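Local coordinates for protein alpha-amylase (Eisenia fetida, PDB 6M4K) that probably cleaves internal alpha-1,4-glucosidic linkages of starch-like polysaccharides, as a calcium-binding, cold-active amylase of glycoside hydrolase family 13, at residues Ala295-Arg306 and Tyr337-Trp348. Sequence-based numbering, arbitrary orientation. Where two conformers were deposited one is given.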
ATOM      1  N   ALA A 295      -6.472  -6.598   8.383  1.00 14.62           N
ATOM      2  CA  ALA A 295      -5.164  -6.139   7.937  1.00 14.20           C
ATOM      3  C   ALA A 295      -5.176  -5.681   6.490  1.00 13.49           C
ATOM      4  O   ALA A 295      -5.799  -6.301   5.619  1.00 13.23           O
ATOM      5  CB  ALA A 295      -4.119  -7.251   8.076  1.00 15.33           C
ATOM      6  N   LEU A 296      -4.443  -4.599   6.258  1.00 14.05           N
ATOM      7  CA  LEU A 296      -4.004  -4.167   4.942  1.00 12.60           C
ATOM      8  C   LEU A 296      -2.514  -4.485   4.893  1.00 11.43           C
ATOM      9  O   LEU A 296      -1.757  -4.034   5.759  1.00 13.39           O
ATOM     10  CB  LEU A 296      -4.264  -2.667   4.814  1.00 14.60           C
ATOM     11  CG  LEU A 296      -4.119  -1.907   3.493  1.00 17.01           C
ATOM     12  CD1 LEU A 296      -2.654  -1.750   3.061  1.00 14.84           C
ATOM     13  CD2 LEU A 296      -4.985  -2.471   2.362  1.00 15.63           C
ATOM     14  N   VAL A 297      -2.103  -5.296   3.910  1.00 12.49           N
ATOM     15  CA  VAL A 297      -0.753  -5.845   3.873  1.00 12.27           C
ATOM     16  C   VAL A 297      -0.054  -5.405   2.589  1.00 11.94           C
ATOM     17  O   VAL A 297      -0.684  -5.072   1.585  1.00 13.12           O
ATOM     18  CB  VAL A 297      -0.717  -7.386   4.043  1.00 12.03           C
ATOM     19  CG1 VAL A 297      -1.439  -7.792   5.324  1.00 13.40           C
ATOM     20  CG2 VAL A 297      -1.348  -8.097   2.857  1.00 12.86           C
ATOM     21  N   PHE A 298       1.278  -5.418   2.644  1.00 12.39           N
ATOM     22  CA  PHE A 298       2.107  -4.859   1.575  1.00 11.39           C
ATOM     23  C   PHE A 298       3.563  -5.174   1.891  1.00 12.17           C
ATOM     24  O   PHE A 298       3.950  -5.269   3.060  1.00 12.99           O
ATOM     25  CB  PHE A 298       1.911  -3.328   1.445  1.00 12.98           C
ATOM     26  CG  PHE A 298       2.045  -2.600   2.754  1.00 12.35           C
ATOM     27  CD1 PHE A 298       0.968  -2.538   3.630  1.00 14.37           C
ATOM     28  CD2 PHE A 298       3.246  -2.020   3.146  1.00 13.17           C
ATOM     29  CE1 PHE A 298       1.081  -1.915   4.866  1.00 15.63           C
ATOM     30  CE2 PHE A 298       3.354  -1.369   4.381  1.00 14.08           C
ATOM     31  CZ  PHE A 298       2.266  -1.326   5.243  1.00 15.42           C
ATOM     32  N   ILE A 299       4.370  -5.321   0.835  1.00 12.32           N
ATOM     33  CA  ILE A 299       5.798  -5.566   1.026  1.00 12.82           C
ATOM     34  C   ILE A 299       6.524  -4.289   1.432  1.00 13.30           C
ATOM     35  O   ILE A 299       7.352  -4.300   2.357  1.00 13.87           O
ATOM     36  CB  ILE A 299       6.406  -6.219  -0.228  1.00 12.81           C
ATOM     37  CG1 ILE A 299       5.707  -7.557  -0.506  1.00 13.92           C
ATOM     38  CG2 ILE A 299       7.929  -6.397  -0.076  1.00 14.53           C
ATOM     39  CD1 ILE A 299       5.687  -8.539   0.672  1.00 14.90           C
ATOM     40  N   ASP A 300       6.233  -3.180   0.748  1.00 12.23           N
ATOM     41  CA  ASP A 300       6.828  -1.889   1.069  1.00 13.57           C
ATOM     42  C   ASP A 300       5.794  -0.801   0.826  1.00 14.04           C
ATOM     43  O   ASP A 300       4.781  -1.022   0.157  1.00 13.45           O
ATOM     44  CB  ASP A 300       8.152  -1.612   0.300  1.00 13.53           C
ATOM     45  CG  ASP A 300       7.966  -1.438  -1.202  1.00 14.68           C
ATOM     46  OD1 ASP A 300       7.027  -2.013  -1.795  1.00 14.86           O
ATOM     47  OD2 ASP A 300       8.811  -0.735  -1.820  1.00 14.94           O
ATOM     48  N   ASN A 301       6.049   0.378   1.391  1.00 14.39           N
ATOM     49  CA  ASN A 301       5.264   1.574   1.112  1.00 13.69           C
ATOM     50  C   ASN A 301       6.216   2.727   0.788  1.00 15.28           C
ATOM     51  O   ASN A 301       7.446   2.561   0.740  1.00 14.20           O
ATOM     52  CB  ASN A 301       4.259   1.893   2.236  1.00 14.84           C
ATOM     53  CG  ASN A 301       4.903   2.534   3.454  1.00 14.94           C
ATOM     54  OD1 ASN A 301       6.131   2.576   3.582  1.00 15.75           O
ATOM     55  ND2 ASN A 301       4.068   3.045   4.362  1.00 16.60           N
ATOM     56  N   HIS A 302       5.645   3.913   0.584  1.00 14.45           N
ATOM     57  CA  HIS A 302       6.449   5.038   0.119  1.00 15.67           C
ATOM     58  C   HIS A 302       7.434   5.503   1.182  1.00 17.04           C
ATOM     59  O   HIS A 302       8.506   6.028   0.850  1.00 18.24           O
ATOM     60  CB  HIS A 302       5.525   6.173  -0.338  1.00 18.59           C
ATOM     61  CG  HIS A 302       4.705   6.771   0.761  1.00 15.77           C
ATOM     62  ND1 HIS A 302       3.507   6.235   1.185  1.00 19.98           N
ATOM     63  CD2 HIS A 302       4.917   7.872   1.522  1.00 18.79           C
ATOM     64  CE1 HIS A 302       3.022   6.975   2.166  1.00 19.16           C
ATOM     65  NE2 HIS A 302       3.860   7.969   2.393  1.00 18.79           N
ATOM     66  N   ASP A 303       7.098   5.313   2.457  1.00 15.05           N
ATOM     67  CA  ASP A 303       7.964   5.731   3.555  0.50 16.50           C
ATOM     68  C   ASP A 303       9.100   4.752   3.765  1.00 15.41           C
ATOM     69  O   ASP A 303      10.271   5.151   3.833  1.00 16.52           O
ATOM     70  CB  ASP A 303       7.192   5.769   4.873  0.50 18.50           C
ATOM     71  CG  ASP A 303       6.296   6.958   5.007  0.50 18.81           C
ATOM     72  OD1 ASP A 303       6.681   8.065   4.567  0.50 17.43           O
ATOM     73  OD2 ASP A 303       5.205   6.783   5.594  0.50 18.66           O
ATOM     74  N   ASN A 304       8.781   3.469   3.909  1.00 14.84           N
ATOM     75  CA  ASN A 304       9.819   2.523   4.267  1.00 14.03           C
ATOM     76  C   ASN A 304      10.684   2.090   3.096  1.00 15.17           C
ATOM     77  O   ASN A 304      11.787   1.593   3.328  1.00 16.54           O
ATOM     78  CB  ASN A 304       9.287   1.372   5.141  1.00 14.70           C
ATOM     79  CG  ASN A 304       8.350   0.425   4.404  1.00 14.18           C
ATOM     80  OD1 ASN A 304       8.337   0.359   3.174  1.00 14.91           O
ATOM     81  ND2 ASN A 304       7.606  -0.374   5.175  1.00 14.20           N
ATOM     82  N   GLN A 305      10.262   2.325   1.849  1.00 14.23           N
ATOM     83  CA  GLN A 305      11.214   2.131   0.753  1.00 14.46           C
ATOM     84  C   GLN A 305      12.302   3.201   0.747  1.00 15.03           C
ATOM     85  O   GLN A 305      13.291   3.055   0.019  1.00 15.81           O
ATOM     86  CB  GLN A 305      10.526   2.028  -0.623  1.00 14.99           C
ATOM     87  CG  GLN A 305       9.946   3.336  -1.145  1.00 14.50           C
ATOM     88  CD  GLN A 305       9.361   3.275  -2.559  1.00 13.52           C
ATOM     89  OE1 GLN A 305       9.134   4.328  -3.166  1.00 14.29           O
ATOM     90  NE2 GLN A 305       9.130   2.072  -3.094  1.00 14.33           N
ATOM     91  N   ARG A 306      12.130   4.265   1.529  1.00 13.86           N
ATOM     92  CA  ARG A 306      13.124   5.312   1.726  1.00 14.67           C
ATOM     93  C   ARG A 306      13.885   5.135   3.029  1.00 15.39           C
ATOM     94  O   ARG A 306      14.571   6.071   3.466  1.00 17.34           O
ATOM     95  CB  ARG A 306      12.467   6.695   1.676  1.00 15.51           C
ATOM     96  CG  ARG A 306      12.068   7.067   0.263  1.00 15.75           C
ATOM     97  CD  ARG A 306      11.043   8.211   0.123  1.00 15.18           C
ATOM     98  NE  ARG A 306      10.963   8.484  -1.301  1.00 14.91           N
ATOM     99  CZ  ARG A 306      10.307   7.729  -2.172  1.00 14.55           C
ATOM    100  NH1 ARG A 306       9.531   6.732  -1.752  1.00 15.06           N
ATOM    101  NH2 ARG A 306      10.389   7.988  -3.466  1.00 15.92           N
ATOM    102  N   TYR A 337      -3.958 -13.960   3.340  1.00 14.65           N
ATOM    103  CA  TYR A 337      -3.746 -13.159   4.532  1.00 14.42           C
ATOM    104  C   TYR A 337      -3.766 -11.682   4.168  1.00 13.06           C
ATOM    105  O   TYR A 337      -2.847 -11.168   3.510  1.00 15.42           O
ATOM    106  CB  TYR A 337      -2.421 -13.495   5.236  1.00 14.67           C
ATOM    107  CG  TYR A 337      -2.159 -12.602   6.435  1.00 13.43           C
ATOM    108  CD1 TYR A 337      -2.863 -12.778   7.625  1.00 14.08           C
ATOM    109  CD2 TYR A 337      -1.235 -11.563   6.367  1.00 14.09           C
ATOM    110  CE1 TYR A 337      -2.638 -11.959   8.721  1.00 13.73           C
ATOM    111  CE2 TYR A 337      -1.008 -10.741   7.447  1.00 15.64           C
ATOM    112  CZ  TYR A 337      -1.717 -10.926   8.620  1.00 13.09           C
ATOM    113  OH  TYR A 337      -1.459 -10.088   9.676  1.00 15.28           O
ATOM    114  N   GLY A 338      -4.817 -10.982   4.590  1.00 13.65           N
ATOM    115  CA  GLY A 338      -4.879  -9.544   4.465  1.00 13.97           C
ATOM    116  C   GLY A 338      -5.370  -9.074   3.111  1.00 13.45           C
ATOM    117  O   GLY A 338      -5.432  -9.813   2.129  1.00 13.93           O
ATOM    118  N   HIS A 339      -5.727  -7.795   3.072  1.00 12.30           N
ATOM    119  CA  HIS A 339      -6.030  -7.115   1.821  1.00 13.40           C
ATOM    120  C   HIS A 339      -4.719  -6.605   1.232  1.00 12.12           C
ATOM    121  O   HIS A 339      -4.059  -5.757   1.842  1.00 13.17           O
ATOM    122  CB  HIS A 339      -6.981  -5.949   2.078  1.00 12.69           C
ATOM    123  CG  HIS A 339      -7.512  -5.334   0.828  1.00 13.24           C
ATOM    124  ND1 HIS A 339      -8.055  -4.069   0.781  1.00 13.13           N
ATOM    125  CD2 HIS A 339      -7.589  -5.828  -0.427  1.00 13.67           C
ATOM    126  CE1 HIS A 339      -8.449  -3.813  -0.454  1.00 14.92           C
ATOM    127  NE2 HIS A 339      -8.180  -4.866  -1.207  1.00 14.39           N
ATOM    128  N   VAL A 340      -4.357  -7.104   0.055  1.00 12.33           N
ATOM    129  CA  VAL A 340      -3.028  -6.856  -0.519  1.00 11.66           C
ATOM    130  C   VAL A 340      -3.001  -5.553  -1.307  1.00 11.41           C
ATOM    131  O   VAL A 340      -3.823  -5.338  -2.208  1.00 12.03           O
ATOM    132  CB  VAL A 340      -2.592  -8.018  -1.418  1.00 11.97           C
ATOM    133  CG1 VAL A 340      -1.251  -7.688  -2.091  1.00 13.67           C
ATOM    134  CG2 VAL A 340      -2.499  -9.315  -0.609  1.00 13.89           C
ATOM    135  N   ARG A 341      -2.023  -4.701  -0.984  1.00 12.17           N
ATOM    136  CA  ARG A 341      -1.719  -3.499  -1.744  1.00 12.02           C
ATOM    137  C   ARG A 341      -0.308  -3.636  -2.308  1.00 11.67           C
ATOM    138  O   ARG A 341       0.628  -3.991  -1.579  1.00 13.40           O
ATOM    139  CB  ARG A 341      -1.798  -2.268  -0.835  1.00 12.34           C
ATOM    140  CG  ARG A 341      -1.497  -0.952  -1.550  1.00 13.30           C
ATOM    141  CD  ARG A 341      -1.439   0.225  -0.583  1.00 13.64           C
ATOM    142  NE  ARG A 341      -0.310   0.103   0.338  1.00 14.73           N
ATOM    143  CZ  ARG A 341      -0.180   0.780   1.480  1.00 13.92           C
ATOM    144  NH1 ARG A 341      -1.102   1.648   1.857  1.00 13.89           N
ATOM    145  NH2 ARG A 341       0.886   0.591   2.257  1.00 15.33           N
ATOM    146  N   LEU A 342      -0.155  -3.375  -3.601  1.00 11.96           N
ATOM    147  CA  LEU A 342       1.160  -3.312  -4.236  1.00 12.32           C
ATOM    148  C   LEU A 342       1.607  -1.863  -4.370  1.00 11.80           C
ATOM    149  O   LEU A 342       0.850  -1.013  -4.852  1.00 13.10           O
ATOM    150  CB  LEU A 342       1.122  -3.927  -5.637  1.00 14.28           C
ATOM    151  CG  LEU A 342       0.572  -5.343  -5.801  1.00 14.73           C
ATOM    152  CD1 LEU A 342       0.852  -5.863  -7.203  1.00 16.24           C
ATOM    153  CD2 LEU A 342       1.164  -6.282  -4.774  1.00 15.52           C
ATOM    154  N   MET A 343       2.837  -1.590  -3.960  1.00 13.86           N
ATOM    155  CA  MET A 343       3.445  -0.296  -4.219  1.00 12.41           C
ATOM    156  C   MET A 343       3.733  -0.139  -5.710  1.00 13.92           C
ATOM    157  O   MET A 343       4.069  -1.101  -6.407  1.00 14.14           O
ATOM    158  CB  MET A 343       4.761  -0.225  -3.438  1.00 13.07           C
ATOM    159  CG  MET A 343       5.538   1.074  -3.596  1.00 14.91           C
ATOM    160  SD  MET A 343       4.556   2.447  -2.982  1.00 15.87           S
ATOM    161  CE  MET A 343       5.609   3.808  -3.502  1.00 14.79           C
ATOM    162  N   SER A 344       3.594   1.086  -6.207  1.00 12.63           N
ATOM    163  CA  SER A 344       4.051   1.437  -7.548  1.00 13.11           C
ATOM    164  C   SER A 344       4.879   2.708  -7.435  1.00 13.53           C
ATOM    165  O   SER A 344       4.371   3.746  -6.997  1.00 13.19           O
ATOM    166  CB  SER A 344       2.885   1.611  -8.526  1.00 14.65           C
ATOM    167  OG  SER A 344       3.365   1.560  -9.863  1.00 14.70           O
ATOM    168  N   SER A 345       6.155   2.612  -7.816  1.00 12.89           N
ATOM    169  CA  SER A 345       7.170   3.580  -7.416  1.00 12.44           C
ATOM    170  C   SER A 345       7.723   4.383  -8.586  1.00 13.18           C
ATOM    171  O   SER A 345       7.557   4.039  -9.760  1.00 13.13           O
ATOM    172  CB  SER A 345       8.357   2.857  -6.776  1.00 13.54           C
ATOM    173  OG  SER A 345       7.926   1.966  -5.767  1.00 13.43           O
ATOM    174  N   TYR A 346       8.454   5.435  -8.220  1.00 13.66           N
ATOM    175  CA  TYR A 346       9.350   6.095  -9.151  1.00 12.95           C
ATOM    176  C   TYR A 346      10.792   5.941  -8.677  1.00 14.50           C
ATOM    177  O   TYR A 346      11.072   5.742  -7.496  1.00 14.65           O
ATOM    178  CB  TYR A 346       8.978   7.569  -9.340  1.00 14.22           C
ATOM    179  CG  TYR A 346       9.016   8.449  -8.099  1.00 13.80           C
ATOM    180  CD1 TYR A 346      10.228   8.933  -7.612  1.00 14.73           C
ATOM    181  CD2 TYR A 346       7.844   8.833  -7.442  1.00 14.45           C
ATOM    182  CE1 TYR A 346      10.276   9.754  -6.508  1.00 13.89           C
ATOM    183  CE2 TYR A 346       7.885   9.662  -6.334  1.00 13.11           C
ATOM    184  CZ  TYR A 346       9.103  10.128  -5.869  1.00 12.91           C
ATOM    185  OH  TYR A 346       9.134  10.965  -4.786  1.00 14.05           O
ATOM    186  N   ASN A 347      11.716   6.061  -9.629  1.00 15.13           N
ATOM    187  CA  ASN A 347      13.140   6.008  -9.333  1.00 15.21           C
ATOM    188  C   ASN A 347      13.624   7.354  -8.808  1.00 13.55           C
ATOM    189  O   ASN A 347      13.097   8.411  -9.154  1.00 14.58           O
ATOM    190  CB  ASN A 347      13.894   5.641 -10.612  1.00 17.07           C
ATOM    191  CG  ASN A 347      15.253   5.024 -10.344  1.00 18.64           C
ATOM    192  OD1 ASN A 347      15.636   4.787  -9.205  1.00 17.59           O
ATOM    193  ND2 ASN A 347      15.985   4.743 -11.418  1.00 21.69           N
ATOM    194  N   TRP A 348      14.643   7.306  -7.967  1.00 13.90           N
ATOM    195  CA  TRP A 348      15.267   8.516  -7.459  1.00 15.13           C
ATOM    196  C   TRP A 348      16.698   8.168  -7.094  1.00 15.18           C
ATOM    197  O   TRP A 348      17.041   6.986  -6.982  1.00 14.79           O
ATOM    198  CB  TRP A 348      14.499   9.090  -6.253  1.00 15.85           C
ATOM    199  CG  TRP A 348      14.800   8.431  -4.927  1.00 13.90           C
ATOM    200  CD1 TRP A 348      15.685   8.864  -3.970  1.00 14.41           C
ATOM    201  CD2 TRP A 348      14.202   7.233  -4.402  1.00 14.15           C
ATOM    202  NE1 TRP A 348      15.673   8.006  -2.889  1.00 14.65           N
ATOM    203  CE2 TRP A 348      14.776   6.997  -3.134  1.00 14.63           C
ATOM    204  CE3 TRP A 348      13.233   6.338  -4.882  1.00 13.06           C
ATOM    205  CZ2 TRP A 348      14.419   5.910  -2.345  1.00 16.41           C
ATOM    206  CZ3 TRP A 348      12.877   5.254  -4.085  1.00 14.97           C
ATOM    207  CH2 TRP A 348      13.475   5.052  -2.837  1.00 16.24           C
TER
HETATM  208  O   HOH W   1       2.822  -5.714  -1.644  1.00 13.83           O
HETATM  209  O   HOH W   2       4.543  -3.236  -2.007  1.00 14.79           O
HETATM  210  O   HOH W   3       2.244  -0.251  -0.649  1.00 19.94           O
HETATM  211  O   HOH W   4       9.266   6.034  -5.352  1.00 14.20           O
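Ala295 O receives the N-H of His339, and from there Val297 continues the parallel ladder, giving its N-H to His339 O and accepting from Arg341 N on Val297 O, 2.9 Å away. On one face of this pairing Leu296 lays CD1 on the guanidinium of Arg341, 3.9 Å from CZ; on the other, Val297 sets CG1 against Tyr337 CE2 and CG2 against Val340 CG2. Phe298 makes a cation-pi contact: Arg341 NH2 sits over the ring centre, with CZ 4.4 Å from the centroid. A bend at chi3 (66°) turns the arginine head there, while Gln46 binds its NH1.

Beyond Phe298 the chains part and water fills in. One water joins Ile299 N to Arg341 O, another Asp300 O to Arg341 NE. Met343 bends at chi2 to bring CE within 3.6 Å of Gln305 OE1. Gln305 NE2 donates to Ser345 OG at 2.9 Å, nearly straight (175°), and also to Asp300 OD2, whose partner oxygen OD1 is hydrogen-bonded to Tyr325; Glu385 binds the same serine hydroxyl. The guanidinium of Arg306 lies flat on the Trp348 ring, planes 22° apart, its NH1 held by His302 O and Gln305 OE1.

Strands 295-297 and 339-344 are the seventh and eighth of the TIM barrel, with helix 322-334 in the connection between them. Strand 255-257 flanks 295-297, strand 19-22 closes the barrel against 339-344, and helices 259-270 and 322-334 pack on Ile299.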